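Local structure of reticulocyte-binding protein 2a (Plasmodium vivax, 4Z8N) at residues A[76-84]-A[97-107]; A[174-185]-A[208-219]. The protein probably mediates attachment of the malaria parasite to red blood cells during invasion, this chain being its helical erythrocyte-binding domain. All coordinates share one frame; numbering follows the deposited sequence.

Contact 1. Residues A[76-84]-A[97-107]; sequences ALEKTIFVL and YEAKHNEYKQQ
Leu-84 and Tyr-104 interlock at the apolar centre, each a knob in a hole of the opposite helix. Leu-84 sits among Tyr-97, Lys-100, His-101 and Tyr-104, and its two methyls divide the work: CD1 lies 3.7 Å from Tyr-104 CB, while CD2 rests over one face of the Tyr-97 ring in a CH-pi contact, 3.6 Å from the centroid. Tyr-104, with CG swung anti to its own amide nitrogen (chi1 156°), brings the CD1-CE1 side of its ring up to Leu-77 CD1 and Ile-81 CG1, which both meet it obliquely; Leu-77 CD1 reaches Tyr-104 CD1 at 3.6 Å. Beyond the contact, Phe-206 of helix 199-237 meets the same ring edge-to-face and also touches Leu-84 and Tyr-97.

Farther out, Thr-80 is two-sided. Its CG2 packs on Tyr-104 CB at 3.7 Å, whereas OG1 donates to Gln-107 OE1; the 2.5 Å separation is unusually short and its exact length doubtful. At the other end the Tyr-97 hydroxyl, OH, donates to Leu-84 O at 2.7 Å, tilted 15° from the carbonyl plane, so Leu-84 engages this tyrosine through both side chain and backbone. The bent chain of Lys-100 ends in a weak salt bridge to Glu-103 on its own helix. The axes of segments 76-84 and 97-107 approach to 9.4 Å at 151°, an antiparallel helical hairpin with knobs-into-holes packing, as in a coiled coil.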
loop_
_atom_site.group_PDB
_atom_site.type_symbol
_atom_site.label_atom_id
_atom_site.label_comp_id
_atom_site.label_asym_id
_atom_site.label_seq_id
_atom_site.Cartn_x
_atom_site.Cartn_y
_atom_site.Cartn_z
ATOM N N ALA A 76 7.539 -8.202 17.936
ATOM C CA ALA A 76 7.601 -9.647 18.112
ATOM C C ALA A 76 7.618 -10.358 16.761
ATOM O O ALA A 76 8.363 -11.318 16.561
ATOM C CB ALA A 76 6.428 -10.134 18.955
ATOM N N LEU A 77 6.797 -9.872 15.835
ATOM C CA LEU A 77 6.735 -10.432 14.488
ATOM C C LEU A 77 8.070 -10.292 13.757
ATOM O O LEU A 77 8.540 -11.237 13.124
ATOM C CB LEU A 77 5.621 -9.757 13.683
ATOM C CG LEU A 77 5.487 -10.127 12.204
ATOM C CD1 LEU A 77 5.247 -11.624 12.024
ATOM C CD2 LEU A 77 4.370 -9.322 11.562
ATOM N N GLU A 78 8.681 -9.115 13.855
ATOM C CA GLU A 78 9.949 -8.855 13.177
ATOM C C GLU A 78 11.116 -9.620 13.803
ATOM O O GLU A 78 12.064 -9.986 13.111
ATOM C CB GLU A 78 10.254 -7.354 13.166
ATOM C CG GLU A 78 9.292 -6.539 12.313
ATOM C CD GLU A 78 9.836 -5.167 11.961
ATOM O OE1 GLU A 78 9.524 -4.200 12.686
ATOM O OE2 GLU A 78 10.570 -5.056 10.955
ATOM N N LYS A 79 11.053 -9.868 15.107
ATOM C CA LYS A 79 12.096 -10.654 15.753
ATOM C C LYS A 79 11.998 -12.116 15.330
ATOM O O LYS A 79 13.012 -12.795 15.185
ATOM C CB LYS A 79 12.015 -10.529 17.274
ATOM C CG LYS A 79 13.357 -10.222 17.911
ATOM C CD LYS A 79 13.984 -9.017 17.237
ATOM C CE LYS A 79 15.489 -9.160 17.090
ATOM N NZ LYS A 79 16.082 -7.982 16.403
ATOM N N THR A 80 10.776 -12.597 15.126
ATOM C CA THR A 80 10.572 -13.955 14.634
ATOM C C THR A 80 11.108 -14.098 13.210
ATOM O O THR A 80 11.779 -15.079 12.884
ATOM C CB THR A 80 9.087 -14.351 14.662
ATOM O OG1 THR A 80 8.600 -14.270 16.007
ATOM C CG2 THR A 80 8.900 -15.771 14.150
ATOM N N ILE A 81 10.813 -13.110 12.371
ATOM C CA ILE A 81 11.294 -13.090 10.992
ATOM C C ILE A 81 12.822 -13.084 10.940
ATOM O O ILE A 81 13.426 -13.762 10.106
ATOM C CB ILE A 81 10.738 -11.863 10.232
ATOM C CG1 ILE A 81 9.226 -11.995 10.063
ATOM C CG2 ILE A 81 11.413 -11.710 8.876
ATOM C CD1 ILE A 81 8.577 -10.809 9.403
ATOM N N PHE A 82 13.439 -12.327 11.844
ATOM C CA PHE A 82 14.898 -12.256 11.932
ATOM C C PHE A 82 15.499 -13.637 12.207
ATOM O O PHE A 82 16.516 -14.009 11.616
ATOM C CB PHE A 82 15.316 -11.257 13.019
ATOM C CG PHE A 82 16.806 -11.060 13.132
ATOM C CD1 PHE A 82 17.581 -10.855 12.003
ATOM C CD2 PHE A 82 17.426 -11.053 14.374
ATOM C CE1 PHE A 82 18.950 -10.667 12.105
ATOM C CE2 PHE A 82 18.796 -10.864 14.485
ATOM C CZ PHE A 82 19.558 -10.670 13.349
ATOM N N VAL A 83 14.860 -14.398 13.094
ATOM C CA VAL A 83 15.299 -15.760 13.390
ATOM C C VAL A 83 15.147 -16.665 12.169
ATOM O O VAL A 83 16.028 -17.471 11.862
ATOM C CB VAL A 83 14.513 -16.376 14.570
ATOM C CG1 VAL A 83 15.003 -17.789 14.857
ATOM C CG2 VAL A 83 14.641 -15.509 15.812
ATOM N N LEU A 84 14.027 -16.519 11.469
ATOM C CA LEU A 84 13.718 -17.364 10.321
ATOM C C LEU A 84 14.580 -17.039 9.101
ATOM O O LEU A 84 14.757 -17.881 8.219
ATOM C CB LEU A 84 12.237 -17.235 9.956
ATOM C CG LEU A 84 11.233 -17.722 11.000
ATOM C CD1 LEU A 84 9.821 -17.336 10.595
ATOM C CD2 LEU A 84 11.341 -19.229 11.192
ATOM N N TYR A 97 13.032 -24.383 14.387
ATOM C CA TYR A 97 12.761 -23.522 13.241
ATOM C C TYR A 97 11.307 -23.657 12.815
ATOM O O TYR A 97 10.635 -22.659 12.560
ATOM C CB TYR A 97 13.676 -23.849 12.055
ATOM C CG TYR A 97 13.544 -22.854 10.923
ATOM C CD1 TYR A 97 12.524 -22.963 9.982
ATOM C CD2 TYR A 97 14.428 -21.792 10.805
ATOM C CE1 TYR A 97 12.392 -22.041 8.959
ATOM C CE2 TYR A 97 14.310 -20.872 9.785
ATOM C CZ TYR A 97 13.293 -21.000 8.864
ATOM O OH TYR A 97 13.177 -20.077 7.848
ATOM N N GLU A 98 10.836 -24.899 12.724
ATOM C CA GLU A 98 9.466 -25.173 12.305
ATOM C C GLU A 98 8.466 -24.588 13.297
ATOM O O GLU A 98 7.410 -24.094 12.909
ATOM C CB GLU A 98 9.244 -26.681 12.148
ATOM C CG GLU A 98 10.049 -27.301 11.011
ATOM C CD GLU A 98 9.972 -28.817 10.990
ATOM O OE1 GLU A 98 9.417 -29.404 11.944
ATOM O OE2 GLU A 98 10.470 -29.423 10.017
ATOM N N ALA A 99 8.809 -24.645 14.579
ATOM C CA ALA A 99 7.979 -24.047 15.616
ATOM C C ALA A 99 7.972 -22.527 15.482
ATOM O O ALA A 99 6.949 -21.875 15.700
ATOM C CB ALA A 99 8.471 -24.464 16.997
ATOM N N LYS A 100 9.121 -21.970 15.112
ATOM C CA LYS A 100 9.252 -20.529 14.936
ATOM C C LYS A 100 8.431 -20.050 13.745
ATOM O O LYS A 100 7.862 -18.958 13.768
ATOM C CB LYS A 100 10.720 -20.142 14.749
ATOM C CG LYS A 100 11.146 -18.939 15.572
ATOM C CD LYS A 100 11.145 -19.272 17.054
ATOM C CE LYS A 100 11.414 -18.040 17.902
ATOM N NZ LYS A 100 10.367 -16.997 17.703
ATOM N N HIS A 101 8.377 -20.870 12.701
ATOM C CA HIS A 101 7.581 -20.539 11.530
ATOM C C HIS A 101 6.103 -20.576 11.885
ATOM O O HIS A 101 5.325 -19.723 11.455
ATOM C CB HIS A 101 7.873 -21.498 10.376
ATOM C CG HIS A 101 7.152 -21.147 9.113
ATOM N ND1 HIS A 101 7.635 -20.223 8.213
ATOM C CD2 HIS A 101 5.975 -21.587 8.606
ATOM C CE1 HIS A 101 6.790 -20.112 7.202
ATOM N NE2 HIS A 101 5.777 -20.929 7.416
ATOM N N ASN A 102 5.725 -21.575 12.674
ATOM C CA ASN A 102 4.364 -21.677 13.180
ATOM C C ASN A 102 4.001 -20.437 13.998
ATOM O O ASN A 102 2.894 -19.908 13.893
ATOM C CB ASN A 102 4.211 -22.945 14.020
ATOM C CG ASN A 102 2.769 -23.248 14.362
ATOM O OD1 ASN A 102 2.044 -23.845 13.567
ATOM N ND2 ASN A 102 2.347 -22.844 15.552
ATOM N N GLU A 103 4.953 -19.972 14.800
ATOM C CA GLU A 103 4.779 -18.770 15.606
ATOM C C GLU A 103 4.628 -17.527 14.726
ATOM O O GLU A 103 3.838 -16.631 15.029
ATOM C CB GLU A 103 5.965 -18.604 16.560
ATOM C CG GLU A 103 5.817 -17.482 17.571
ATOM C CD GLU A 103 6.921 -17.497 18.613
ATOM O OE1 GLU A 103 7.729 -18.451 18.610
ATOM O OE2 GLU A 103 6.982 -16.558 19.435
ATOM N N TYR A 104 5.393 -17.487 13.639
ATOM C CA TYR A 104 5.343 -16.384 12.686
ATOM C C TYR A 104 3.948 -16.214 12.084
ATOM O O TYR A 104 3.453 -15.096 11.961
ATOM C CB TYR A 104 6.375 -16.600 11.577
ATOM C CG TYR A 104 6.055 -15.882 10.285
ATOM C CD1 TYR A 104 6.348 -14.533 10.122
ATOM C CD2 TYR A 104 5.462 -16.555 9.224
ATOM C CE1 TYR A 104 6.055 -13.877 8.940
ATOM C CE2 TYR A 104 5.165 -15.907 8.043
ATOM C CZ TYR A 104 5.463 -14.570 7.906
ATOM O OH TYR A 104 5.166 -13.927 6.725
ATOM N N LYS A 105 3.324 -17.327 11.710
ATOM C CA LYS A 105 1.978 -17.300 11.144
ATOM C C LYS A 105 0.971 -16.693 12.115
ATOM O O LYS A 105 0.168 -15.841 11.738
ATOM C CB LYS A 105 1.528 -18.710 10.757
ATOM C CG LYS A 105 2.319 -19.343 9.627
ATOM C CD LYS A 105 1.956 -20.818 9.489
ATOM C CE LYS A 105 2.530 -21.424 8.220
ATOM N NZ LYS A 105 2.252 -22.886 8.125
ATOM N N GLN A 106 1.017 -17.141 13.367
ATOM C CA GLN A 106 0.122 -16.630 14.398
ATOM C C GLN A 106 0.359 -15.141 14.623
ATOM O O GLN A 106 -0.583 -14.357 14.724
ATOM C CB GLN A 106 0.316 -17.402 15.704
ATOM C CG GLN A 106 0.049 -18.895 15.581
ATOM C CD GLN A 106 0.580 -19.688 16.762
ATOM O OE1 GLN A 106 1.534 -19.275 17.425
ATOM N NE2 GLN A 106 -0.037 -20.833 17.032
ATOM N N GLN A 107 1.630 -14.759 14.681
ATOM C CA GLN A 107 2.007 -13.375 14.938
ATOM C C GLN A 107 1.659 -12.449 13.776
ATOM O O GLN A 107 1.291 -11.294 13.990
ATOM C CB GLN A 107 3.501 -13.284 15.251
ATOM C CG GLN A 107 3.867 -13.806 16.632
ATOM C CD GLN A 107 5.361 -13.812 16.864
ATOM O OE1 GLN A 107 6.146 -13.866 15.916
ATOM N NE2 GLN A 107 5.766 -13.749 18.126
#

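Contact 2. Residues A[174-185]-A[208-219]; sequences LSTLKASLQLGV and QEEMLDIITIGE
Ile-215 points into the facing helix as a knob among Leu-174, Leu-177, Lys-178 and Leu-181. Its CG1 branch lies anti to the carbonyl carbon (chi1 -70°), and the terminal CD1 is thereby set against the backbone of the opposite helix, 3.6 Å from Lys-178 CA. The side chain of Leu-181 meets it at a slant, CD1 to CD1 at 3.7 Å, but stands roughly perpendicular to Met-211, whose CB is 3.6 Å from Leu-181 CD1. Met-211 then bends at its last torsion, and its CE comes near both Leu-177 CD2 and Leu-181 CD2. On the other flank Leu-212 CD2 packs against Leu-181 CB at 3.7 Å.

The extended Lys-178 runs past Ile-215 and Leu-212, its methylenes adding to the apolar layer before the ammonium group meets Glu-219. The two chains cross nearly at right angles, and the salt bridge from Lys-178 NZ to Glu-219 OE2 is long and weak at 3.4 Å. A water reinforces it, accepting from Lys-178 NZ at 2.8 Å and donating to Glu-219 OE1, and it is also hydrogen-bonded to Thr-216 OG1. Near Gly-218, Leu-174 CD1 lies directly on the backbone, 3.7 Å from Gly-218 C.

Segments 174-185 and 208-219 run antiparallel, at 153°, and helix 246-297 packs alongside both: Leu-277 touches Leu-174 and Ile-214, while Lys-280 touches Met-211. Helices 168-194 and 199-237 thus pack with a third long helix in the elongated domain.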
loop_
_atom_site.group_PDB
_atom_site.type_symbol
_atom_site.label_atom_id
_atom_site.label_comp_id
_atom_site.label_asym_id
_atom_site.label_seq_id
_atom_site.Cartn_x
_atom_site.Cartn_y
_atom_site.Cartn_z
ATOM N N LEU A 174 8.686 -6.475 -10.926
ATOM C CA LEU A 174 7.896 -7.398 -10.112
ATOM C C LEU A 174 7.602 -8.696 -10.855
ATOM O O LEU A 174 7.765 -9.785 -10.305
ATOM C CB LEU A 174 6.582 -6.746 -9.676
ATOM C CG LEU A 174 6.686 -5.565 -8.713
ATOM C CD1 LEU A 174 5.301 -5.054 -8.331
ATOM C CD2 LEU A 174 7.476 -5.955 -7.479
ATOM N N SER A 175 7.175 -8.567 -12.107
ATOM C CA SER A 175 6.823 -9.715 -12.934
ATOM C C SER A 175 8.030 -10.611 -13.216
ATOM O O SER A 175 7.929 -11.839 -13.181
ATOM C CB SER A 175 6.205 -9.237 -14.249
ATOM O OG SER A 175 6.004 -10.313 -15.147
ATOM N N THR A 176 9.170 -9.990 -13.493
ATOM C CA THR A 176 10.375 -10.732 -13.836
ATOM C C THR A 176 10.976 -11.403 -12.601
ATOM O O THR A 176 11.432 -12.547 -12.662
ATOM C CB THR A 176 11.419 -9.814 -14.501
ATOM O OG1 THR A 176 10.861 -9.260 -15.697
ATOM C CG2 THR A 176 12.662 -10.588 -14.867
ATOM N N LEU A 177 10.961 -10.696 -11.478
ATOM C CA LEU A 177 11.459 -11.261 -10.230
ATOM C C LEU A 177 10.554 -12.391 -9.750
ATOM O O LEU A 177 11.034 -13.414 -9.261
ATOM C CB LEU A 177 11.576 -10.181 -9.154
ATOM C CG LEU A 177 12.271 -10.618 -7.863
ATOM C CD1 LEU A 177 13.682 -11.104 -8.162
ATOM C CD2 LEU A 177 12.295 -9.482 -6.852
ATOM N N LYS A 178 9.244 -12.205 -9.896
ATOM C CA LYS A 178 8.280 -13.239 -9.530
ATOM C C LYS A 178 8.568 -14.544 -10.260
ATOM O O LYS A 178 8.556 -15.616 -9.657
ATOM C CB LYS A 178 6.857 -12.775 -9.831
ATOM C CG LYS A 178 5.773 -13.769 -9.453
ATOM C CD LYS A 178 4.404 -13.203 -9.799
ATOM C CE LYS A 178 3.285 -14.106 -9.325
ATOM N NZ LYS A 178 1.953 -13.526 -9.651
ATOM N N ALA A 179 8.834 -14.442 -11.558
ATOM C CA ALA A 179 9.121 -15.613 -12.374
ATOM C C ALA A 179 10.361 -16.355 -11.876
ATOM O O ALA A 179 10.357 -17.580 -11.790
ATOM C CB ALA A 179 9.290 -15.211 -13.834
ATOM N N SER A 180 11.415 -15.614 -11.541
ATOM C CA SER A 180 12.648 -16.236 -11.061
ATOM C C SER A 180 12.433 -16.888 -9.695
ATOM O O SER A 180 13.043 -17.914 -9.386
ATOM C CB SER A 180 13.791 -15.215 -10.994
ATOM O OG SER A 180 13.506 -14.169 -10.083
ATOM N N LEU A 181 11.556 -16.299 -8.888
ATOM C CA LEU A 181 11.211 -16.872 -7.591
ATOM C C LEU A 181 10.413 -18.160 -7.758
ATOM O O LEU A 181 10.574 -19.101 -6.985
ATOM C CB LEU A 181 10.418 -15.871 -6.752
ATOM C CG LEU A 181 11.199 -14.669 -6.215
ATOM C CD1 LEU A 181 10.257 -13.688 -5.543
ATOM C CD2 LEU A 181 12.299 -15.112 -5.251
ATOM N N GLN A 182 9.553 -18.198 -8.771
ATOM C CA GLN A 182 8.752 -19.387 -9.031
ATOM C C GLN A 182 9.643 -20.521 -9.533
ATOM O O GLN A 182 9.395 -21.695 -9.250
ATOM C CB GLN A 182 7.638 -19.074 -10.033
ATOM C CG GLN A 182 6.548 -18.176 -9.452
ATOM C CD GLN A 182 5.546 -17.707 -10.492
ATOM O OE1 GLN A 182 5.882 -17.525 -11.663
ATOM N NE2 GLN A 182 4.301 -17.515 -10.066
ATOM N N LEU A 183 10.682 -20.159 -10.279
ATOM C CA LEU A 183 11.700 -21.115 -10.690
ATOM C C LEU A 183 12.446 -21.634 -9.467
ATOM O O LEU A 183 12.698 -22.833 -9.347
ATOM C CB LEU A 183 12.675 -20.473 -11.679
ATOM C CG LEU A 183 13.986 -21.213 -11.946
ATOM C CD1 LEU A 183 13.731 -22.563 -12.604
ATOM C CD2 LEU A 183 14.911 -20.361 -12.808
ATOM N N GLY A 184 12.795 -20.721 -8.564
ATOM C CA GLY A 184 13.455 -21.075 -7.319
ATOM C C GLY A 184 12.647 -22.059 -6.489
ATOM O O GLY A 184 13.200 -23.003 -5.927
ATOM N N VAL A 185 11.335 -21.837 -6.414
ATOM C CA VAL A 185 10.436 -22.722 -5.666
ATOM C C VAL A 185 10.435 -24.123 -6.256
ATOM O O VAL A 185 10.589 -25.109 -5.538
ATOM C CB VAL A 185 8.997 -22.162 -5.622
ATOM C CG1 VAL A 185 8.042 -23.188 -5.044
ATOM C CG2 VAL A 185 8.946 -20.863 -4.804
ATOM N N GLN A 208 11.753 -17.152 0.010
ATOM C CA GLN A 208 11.057 -17.223 -1.267
ATOM C C GLN A 208 9.585 -16.933 -1.098
ATOM O O GLN A 208 9.005 -16.254 -1.893
ATOM C CB GLN A 208 11.209 -18.577 -1.965
ATOM C CG GLN A 208 12.526 -18.814 -2.653
ATOM C CD GLN A 208 12.740 -20.235 -3.129
ATOM O OE1 GLN A 208 13.695 -20.513 -3.787
ATOM N NE2 GLN A 208 11.862 -21.118 -2.784
ATOM N N GLU A 209 8.980 -17.473 -0.059
ATOM C CA GLU A 209 7.543 -17.249 0.119
ATOM C C GLU A 209 7.205 -15.804 0.485
ATOM O O GLU A 209 6.234 -15.244 -0.027
ATOM C CB GLU A 209 6.968 -18.185 1.184
ATOM C CG GLU A 209 5.432 -18.206 1.250
ATOM C CD GLU A 209 4.900 -19.444 1.956
ATOM O OE1 GLU A 209 5.718 -20.343 2.242
ATOM O OE2 GLU A 209 3.680 -19.521 2.229
ATOM N N GLU A 210 7.988 -15.198 1.372
ATOM C CA GLU A 210 7.692 -13.829 1.775
ATOM C C GLU A 210 8.059 -12.850 0.660
ATOM O O GLU A 210 7.476 -11.775 0.565
ATOM C CB GLU A 210 8.397 -13.474 3.097
ATOM C CG GLU A 210 9.913 -13.430 3.068
ATOM C CD GLU A 210 10.500 -13.007 4.413
ATOM O OE1 GLU A 210 9.807 -12.307 5.184
ATOM O OE2 GLU A 210 11.656 -13.378 4.707
ATOM N N MET A 211 8.993 -13.228 -0.205
ATOM C CA MET A 211 9.292 -12.393 -1.365
ATOM C C MET A 211 8.134 -12.425 -2.357
ATOM O O MET A 211 7.800 -11.404 -2.959
ATOM C CB MET A 211 10.591 -12.829 -2.039
ATOM C CG MET A 211 11.829 -12.345 -1.309
ATOM S SD MET A 211 13.372 -12.730 -2.150
ATOM C CE MET A 211 13.312 -11.581 -3.526
ATOM N N LEU A 212 7.514 -13.593 -2.512
ATOM C CA LEU A 212 6.327 -13.719 -3.349
ATOM C C LEU A 212 5.155 -12.948 -2.737
ATOM O O LEU A 212 4.361 -12.342 -3.458
ATOM C CB LEU A 212 5.959 -15.193 -3.554
ATOM C CG LEU A 212 6.877 -16.000 -4.483
ATOM C CD1 LEU A 212 6.522 -17.480 -4.456
ATOM C CD2 LEU A 212 6.819 -15.471 -5.907
ATOM N N ASP A 213 5.060 -12.963 -1.409
ATOM C CA ASP A 213 4.011 -12.225 -0.700
ATOM C C ASP A 213 4.161 -10.719 -0.874
ATOM O O ASP A 213 3.177 -10.002 -1.047
ATOM C CB ASP A 213 4.020 -12.567 0.790
ATOM C CG ASP A 213 3.491 -13.954 1.072
ATOM O OD1 ASP A 213 2.668 -14.452 0.273
ATOM O OD2 ASP A 213 3.898 -14.546 2.092
ATOM N N ILE A 214 5.401 -10.249 -0.804
ATOM C CA ILE A 214 5.707 -8.844 -1.041
ATOM C C ILE A 214 5.313 -8.449 -2.464
ATOM O O ILE A 214 4.749 -7.377 -2.686
ATOM C CB ILE A 214 7.206 -8.551 -0.811
ATOM C CG1 ILE A 214 7.555 -8.686 0.672
ATOM C CG2 ILE A 214 7.565 -7.163 -1.297
ATOM C CD1 ILE A 214 9.032 -8.514 0.967
ATOM N N ILE A 215 5.603 -9.321 -3.424
ATOM C CA ILE A 215 5.240 -9.069 -4.819
ATOM C C ILE A 215 3.723 -8.990 -4.982
ATOM O O ILE A 215 3.216 -8.126 -5.702
ATOM C CB ILE A 215 5.824 -10.151 -5.755
ATOM C CG1 ILE A 215 7.342 -9.995 -5.838
ATOM C CG2 ILE A 215 5.217 -10.058 -7.151
ATOM C CD1 ILE A 215 8.013 -10.979 -6.758
ATOM N N THR A 216 3.003 -9.875 -4.296
ATOM C CA THR A 216 1.542 -9.851 -4.313
ATOM C C THR A 216 0.999 -8.502 -3.830
ATOM O O THR A 216 0.115 -7.921 -4.457
ATOM C CB THR A 216 0.953 -10.982 -3.451
ATOM O OG1 THR A 216 1.317 -12.247 -4.017
ATOM C CG2 THR A 216 -0.563 -10.886 -3.400
ATOM N N ILE A 217 1.541 -8.005 -2.721
ATOM C CA ILE A 217 1.188 -6.676 -2.224
ATOM C C ILE A 217 1.577 -5.593 -3.232
ATOM O O ILE A 217 0.808 -4.668 -3.498
ATOM C CB ILE A 217 1.873 -6.380 -0.874
ATOM C CG1 ILE A 217 1.419 -7.380 0.187
ATOM C CG2 ILE A 217 1.568 -4.963 -0.417
ATOM C CD1 ILE A 217 2.170 -7.258 1.499
ATOM N N GLY A 218 2.775 -5.721 -3.794
ATOM C CA GLY A 218 3.264 -4.780 -4.785
ATOM C C GLY A 218 2.405 -4.735 -6.034
ATOM O O GLY A 218 2.211 -3.675 -6.627
ATOM N N GLU A 219 1.888 -5.892 -6.436
ATOM C CA GLU A 219 0.995 -5.973 -7.588
ATOM C C GLU A 219 -0.345 -5.307 -7.291
ATOM O O GLU A 219 -0.961 -4.710 -8.174
ATOM C CB GLU A 219 0.770 -7.428 -8.001
ATOM C CG GLU A 219 1.973 -8.103 -8.632
ATOM C CD GLU A 219 1.752 -9.588 -8.847
ATOM O OE1 GLU A 219 0.831 -10.150 -8.216
ATOM O OE2 GLU A 219 2.495 -10.192 -9.644
HETATM O O HOH W 1 1.014 -12.441 -7.211
#

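In the fold
From the N terminus the chain passes through a small antiparallel strand pair (9-11 and 17-19) and helices 26-37 and 42-69 before helix 71-85; contact 1 then closes a short, mostly helical connection as helix 94-115 turns back along it. Contact 2 comes later, where helix 199-237 folds back on helix 168-194. The two closures are in series, neither enclosing nor crossing the other. Their centres lie about 20 Å apart, yet Ile-81 packs against Glu-210, which lies on segment 208-219. Helix 199-237 joins them, since Phe-206 packs on contact 1. The earlier hairpin is thus tied to the later helices within the Rh5 coiled-coil family region.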